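Local coordinates for Lmo0131 protein (Listeria monocytogenes, PDB 4Q6J) that belongs to the EAL-domain family and probably has, as that family generally does, phosphodiesterase activity toward cyclic di-GMP, although its own function is not established, at residues A197-C202 and G207-E212; C121-I126 and I174-M179. All coordinates share one frame; numbering follows the deposited sequence. Where two conformers were deposited one is given.

Interaction 1: A197-C202 and G207-E212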
# COMPACT_ATOMS: atom_id res chain seq x y z
N ALA B 197 8.10 -5.75 -26.42
CA ALA B 197 6.64 -5.91 -26.33
C ALA B 197 5.95 -4.62 -25.88
O ALA B 197 4.93 -4.23 -26.42
CB ALA B 197 6.32 -7.02 -25.38
N ILE B 198 6.53 -3.94 -24.90
CA ILE B 198 5.92 -2.72 -24.38
C ILE B 198 6.03 -1.54 -25.36
O ILE B 198 5.08 -0.80 -25.55
CB ILE B 198 6.47 -2.38 -22.97
CG1 ILE B 198 6.06 -3.47 -21.98
CG2 ILE B 198 6.00 -1.03 -22.51
CD1 ILE B 198 4.56 -3.83 -22.03
N VAL B 199 7.18 -1.40 -25.99
CA VAL B 199 7.33 -0.38 -27.01
C VAL B 199 6.36 -0.54 -28.18
O VAL B 199 5.69 0.40 -28.57
CB VAL B 199 8.78 -0.31 -27.53
CG1 VAL B 199 8.88 0.61 -28.74
CG2 VAL B 199 9.70 0.13 -26.42
N ASN B 200 6.27 -1.75 -28.73
CA ASN B 200 5.36 -2.01 -29.85
C ASN B 200 3.89 -1.86 -29.46
O ASN B 200 3.06 -1.46 -30.27
CB ASN B 200 5.61 -3.39 -30.47
CG ASN B 200 4.78 -3.64 -31.72
OD1 ASN B 200 3.81 -4.39 -31.69
ND2 ASN B 200 5.17 -3.01 -32.83
N LEU B 201 3.58 -2.16 -28.20
CA LEU B 201 2.24 -1.94 -27.68
C LEU B 201 1.91 -0.44 -27.67
O LEU B 201 0.87 -0.02 -28.15
CB LEU B 201 2.13 -2.53 -26.28
CG LEU B 201 0.81 -2.21 -25.55
CD1 LEU B 201 -0.46 -2.63 -26.34
CD2 LEU B 201 0.84 -2.80 -24.14
N CYS B 202 2.81 0.36 -27.10
CA CYS B 202 2.64 1.81 -27.10
C CYS B 202 2.45 2.39 -28.50
O CYS B 202 1.60 3.26 -28.71
CB CYS B 202 3.83 2.45 -26.43
SG CYS B 202 3.77 2.11 -24.70
N GLY B 207 1.01 5.77 -29.35
CA GLY B 207 1.77 6.64 -28.47
C GLY B 207 3.25 6.48 -28.72
O GLY B 207 3.67 5.85 -29.71
N LYS B 208 4.05 7.06 -27.82
CA LYS B 208 5.49 6.97 -27.87
C LYS B 208 6.04 6.65 -26.49
O LYS B 208 5.35 6.82 -25.50
CB LYS B 208 6.08 8.28 -28.38
CG LYS B 208 5.58 8.55 -29.79
CD LYS B 208 6.32 9.60 -30.53
CE LYS B 208 5.88 9.58 -31.97
NZ LYS B 208 6.54 10.69 -32.66
N VAL B 209 7.28 6.19 -26.43
CA VAL B 209 7.89 5.76 -25.19
C VAL B 209 9.10 6.63 -24.87
O VAL B 209 9.89 6.89 -25.77
CB VAL B 209 8.38 4.31 -25.34
CG1 VAL B 209 9.17 3.89 -24.13
CG2 VAL B 209 7.22 3.39 -25.55
N VAL B 210 9.27 7.04 -23.61
CA VAL B 210 10.51 7.68 -23.16
C VAL B 210 11.16 6.73 -22.18
O VAL B 210 10.52 6.32 -21.24
CB VAL B 210 10.29 9.02 -22.38
CG1 VAL B 210 11.63 9.54 -21.89
CG2 VAL B 210 9.59 10.07 -23.21
N THR B 211 12.43 6.36 -22.39
CA THR B 211 13.12 5.56 -21.39
C THR B 211 14.04 6.47 -20.58
O THR B 211 14.95 7.06 -21.14
CB THR B 211 13.92 4.40 -22.03
OG1 THR B 211 14.75 4.91 -23.08
CG2 THR B 211 12.99 3.37 -22.61
N GLU B 212 13.77 6.61 -19.27
CA GLU B 212 14.62 7.39 -18.38
C GLU B 212 15.71 6.48 -17.81
O GLU B 212 15.64 5.26 -17.93
CB GLU B 212 13.83 7.96 -17.22
CG GLU B 212 12.53 8.61 -17.60
CD GLU B 212 11.90 9.34 -16.42
OE1 GLU B 212 12.57 9.52 -15.38
OE2 GLU B 212 10.72 9.72 -16.50
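Val209 and Cys202 meet where the helix ending at residue 204 lies against the strand that follows it in the chain, a compact case of how one methyl group can touch two helix residues at once. From Val209 CB, which points toward the helix, the two branches part. CG1 takes the position anti to the backbone N (chi1 173°) and stays 4.4 Å from Val199 CG2. CG2, beside the backbone N, does most of the touching. It approaches Cys202 CB to 3.6 Å, while its other helical neighbour is the backbone of Val199, with Val209 CG2 4.0 Å from Val199 CA. Val199 and Val209 run across each other at about a right angle, their CG2 methyls 4.2 Å apart. Beyond this apolar patch the main chain closes the loop between helix and strand: Gly207 N donates to Cys202 O at 2.7 Å, tying the last turns of the helix to the residue just before the strand begins. Val199 also packs on Val228, and Val209 N is hydrogen-bonded to Asp229 OD2. Helix 189-204 thus leads back into the sheet at strand 208-211, completing the beta-alpha-beta crossover that begins at strand 174-177, the repeating connection of a TIM-type barrel.

Interaction 2: C121-I126 and I174-M179. With EDO (1,2-ethanediol), chain N.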
# COMPACT_ATOMS: atom_id res chain seq x y z
N CYS B 121 3.09 22.21 -26.40
CA CYS B 121 4.42 22.02 -25.82
C CYS B 121 4.38 21.74 -24.33
O CYS B 121 5.43 21.69 -23.69
CB CYS B 121 5.25 23.24 -26.09
SG CYS B 121 5.55 23.47 -27.83
N LEU B 122 3.19 21.59 -23.75
CA LEU B 122 3.09 21.15 -22.36
C LEU B 122 2.72 19.69 -22.33
O LEU B 122 1.90 19.24 -23.11
CB LEU B 122 2.08 21.96 -21.52
CG LEU B 122 1.88 21.55 -20.04
CD1 LEU B 122 2.94 22.17 -19.19
CD2 LEU B 122 0.51 22.00 -19.59
N GLU B 123 3.34 18.97 -21.39
CA GLU B 123 3.05 17.58 -21.09
C GLU B 123 2.71 17.45 -19.59
O GLU B 123 3.48 17.89 -18.75
CB GLU B 123 4.26 16.72 -21.46
CG GLU B 123 4.20 15.31 -20.95
CD GLU B 123 5.45 14.51 -21.39
OE1 GLU B 123 5.85 14.67 -22.56
OE2 GLU B 123 6.05 13.76 -20.58
N ILE B 124 1.54 16.90 -19.29
CA ILE B 124 1.21 16.51 -17.93
C ILE B 124 1.70 15.10 -17.74
O ILE B 124 1.26 14.20 -18.43
CB ILE B 124 -0.30 16.53 -17.67
CG1 ILE B 124 -0.82 17.97 -17.66
CG2 ILE B 124 -0.65 15.82 -16.37
CD1 ILE B 124 -2.33 18.07 -17.51
N GLU B 125 2.64 14.93 -16.81
CA GLU B 125 3.19 13.63 -16.48
C GLU B 125 2.58 13.13 -15.17
O GLU B 125 2.77 13.72 -14.11
CB GLU B 125 4.71 13.69 -16.36
CG GLU B 125 5.25 12.42 -15.76
CD GLU B 125 6.75 12.36 -15.70
OE1 GLU B 125 7.42 13.16 -16.35
OE2 GLU B 125 7.28 11.48 -15.00
N ILE B 126 1.81 12.06 -15.26
CA ILE B 126 1.06 11.55 -14.13
C ILE B 126 2.00 10.75 -13.23
O ILE B 126 2.67 9.83 -13.70
CB ILE B 126 -0.15 10.67 -14.58
CG1 ILE B 126 -1.02 11.42 -15.59
CG2 ILE B 126 -0.96 10.17 -13.38
CD1 ILE B 126 -1.99 10.55 -16.30
N ILE B 174 2.27 9.40 -23.93
CA ILE B 174 3.65 8.98 -23.74
C ILE B 174 3.79 8.10 -22.50
O ILE B 174 3.31 8.42 -21.42
CB ILE B 174 4.60 10.21 -23.62
CG1 ILE B 174 4.66 11.00 -24.93
CG2 ILE B 174 5.99 9.80 -23.18
CD1 ILE B 174 4.38 12.45 -24.72
N VAL B 175 4.44 6.96 -22.70
CA VAL B 175 4.77 6.06 -21.61
C VAL B 175 6.23 6.25 -21.24
O VAL B 175 7.10 6.16 -22.09
CB VAL B 175 4.56 4.59 -22.02
CG1 VAL B 175 5.31 3.65 -21.08
CG2 VAL B 175 3.06 4.28 -22.09
N LYS B 176 6.47 6.53 -19.97
CA LYS B 176 7.82 6.69 -19.45
C LYS B 176 8.17 5.49 -18.58
O LYS B 176 7.34 4.97 -17.83
CB LYS B 176 7.93 8.01 -18.68
CG LYS B 176 7.36 9.16 -19.50
CD LYS B 176 7.82 10.53 -19.04
CE LYS B 176 9.31 10.76 -19.29
NZ LYS B 176 9.82 11.79 -18.36
N THR B 177 9.40 5.03 -18.73
CA THR B 177 9.89 3.89 -17.96
C THR B 177 11.04 4.32 -17.08
O THR B 177 11.80 5.20 -17.45
CB THR B 177 10.35 2.80 -18.90
OG1 THR B 177 11.38 3.32 -19.74
CG2 THR B 177 9.18 2.33 -19.74
N ASP B 178 11.17 3.72 -15.92
CA ASP B 178 12.19 4.20 -15.03
C ASP B 178 13.47 3.39 -15.19
O ASP B 178 13.54 2.48 -16.03
CB ASP B 178 11.70 4.33 -13.58
CG ASP B 178 11.52 3.02 -12.89
OD1 ASP B 178 12.51 2.51 -12.34
OD2 ASP B 178 10.38 2.53 -12.86
N MSE B 179 14.49 3.73 -14.43
CA MSE B 179 15.83 3.28 -14.70
C MSE B 179 15.98 1.77 -14.65
O MSE B 179 16.74 1.23 -15.44
CB MSE B 179 16.81 4.01 -13.78
CG MSE B 179 17.15 3.25 -12.52
SE MSE B 179 18.80 2.23 -12.83
CE MSE B 179 19.66 3.19 -11.35
C1 EDO N . 7.90 12.72 -24.76
O1 EDO N . 7.74 13.04 -23.37
C2 EDO N . 8.94 13.61 -25.41
O2 EDO N . 10.24 13.31 -24.91
O HOH W 1 8.57 14.03 -19.32
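Inside the barrel of the EAL fold, Glu123 and Glu125 of strand 122-127 face Ile174 and Lys176 of strand 174-177. The strands are not partners in the sheet, for 151-154 runs between them; their axes come within 9.0 Å at 48°, so the contact is made through side chains, a water and a bound diol. Lys176 bends at chi3 (67°), which brings NZ toward the carboxylate of Glu125: NZ and Glu125 OE1 form a salt bridge whose hydrogen bond is weak, at 3.4 Å. A water sits among the three polar chains and is gripped by three bonds, accepting from Lys176 NZ at 2.7 Å and donating to Glu123 OE2 at 2.8 Å and, more loosely, to Glu125 OE1 at 3.3 Å. Glu123 extends straight from its backbone and divides its work: OE2 is also bonded to Ser153 OG, whereas OE1 accepts from O1 of an ethanediol, probably from the crystallisation liquor, at 2.6 Å. Ile174 crosses Glu123 at about a right angle, its CD1 only 3.4 Å from Glu123 OE1, and also packs against the ethanediol. The closest charged partner of Lys176 is Glu212, and Gln232 accepts from NZ as well. In active EAL phosphodiesterases the corresponding positions probably supply a metal-binding glutamate and a conserved lysine; here, without a metal, acceptors converge on Lys176 NZ in a hydrogen-bonded polar cluster.

Overall arrangement
The two contacts illustrate how a barrel separates its outer and inner layers. Interaction 1 is buried but peripheral, its centre about 15 Å from the centre of the chain, and joins a helix to the outer face of the sheet with apolar groups and one main-chain bond; interaction 2 has its centre about 5 Å from that point and depends on charges, water and a bound diol. Their centres are about 11 Å apart, and neighbouring strands 174-177 and 208-211 tie them together: Val210 N probably bonds to Val175 O at 2.8 Å, while Glu212 OE2 forms a salt bridge with Lys176 NZ at 2.9 Å. Alternation along each strand sends Val175 and Val209 outward, Lys176 and Val210 inward.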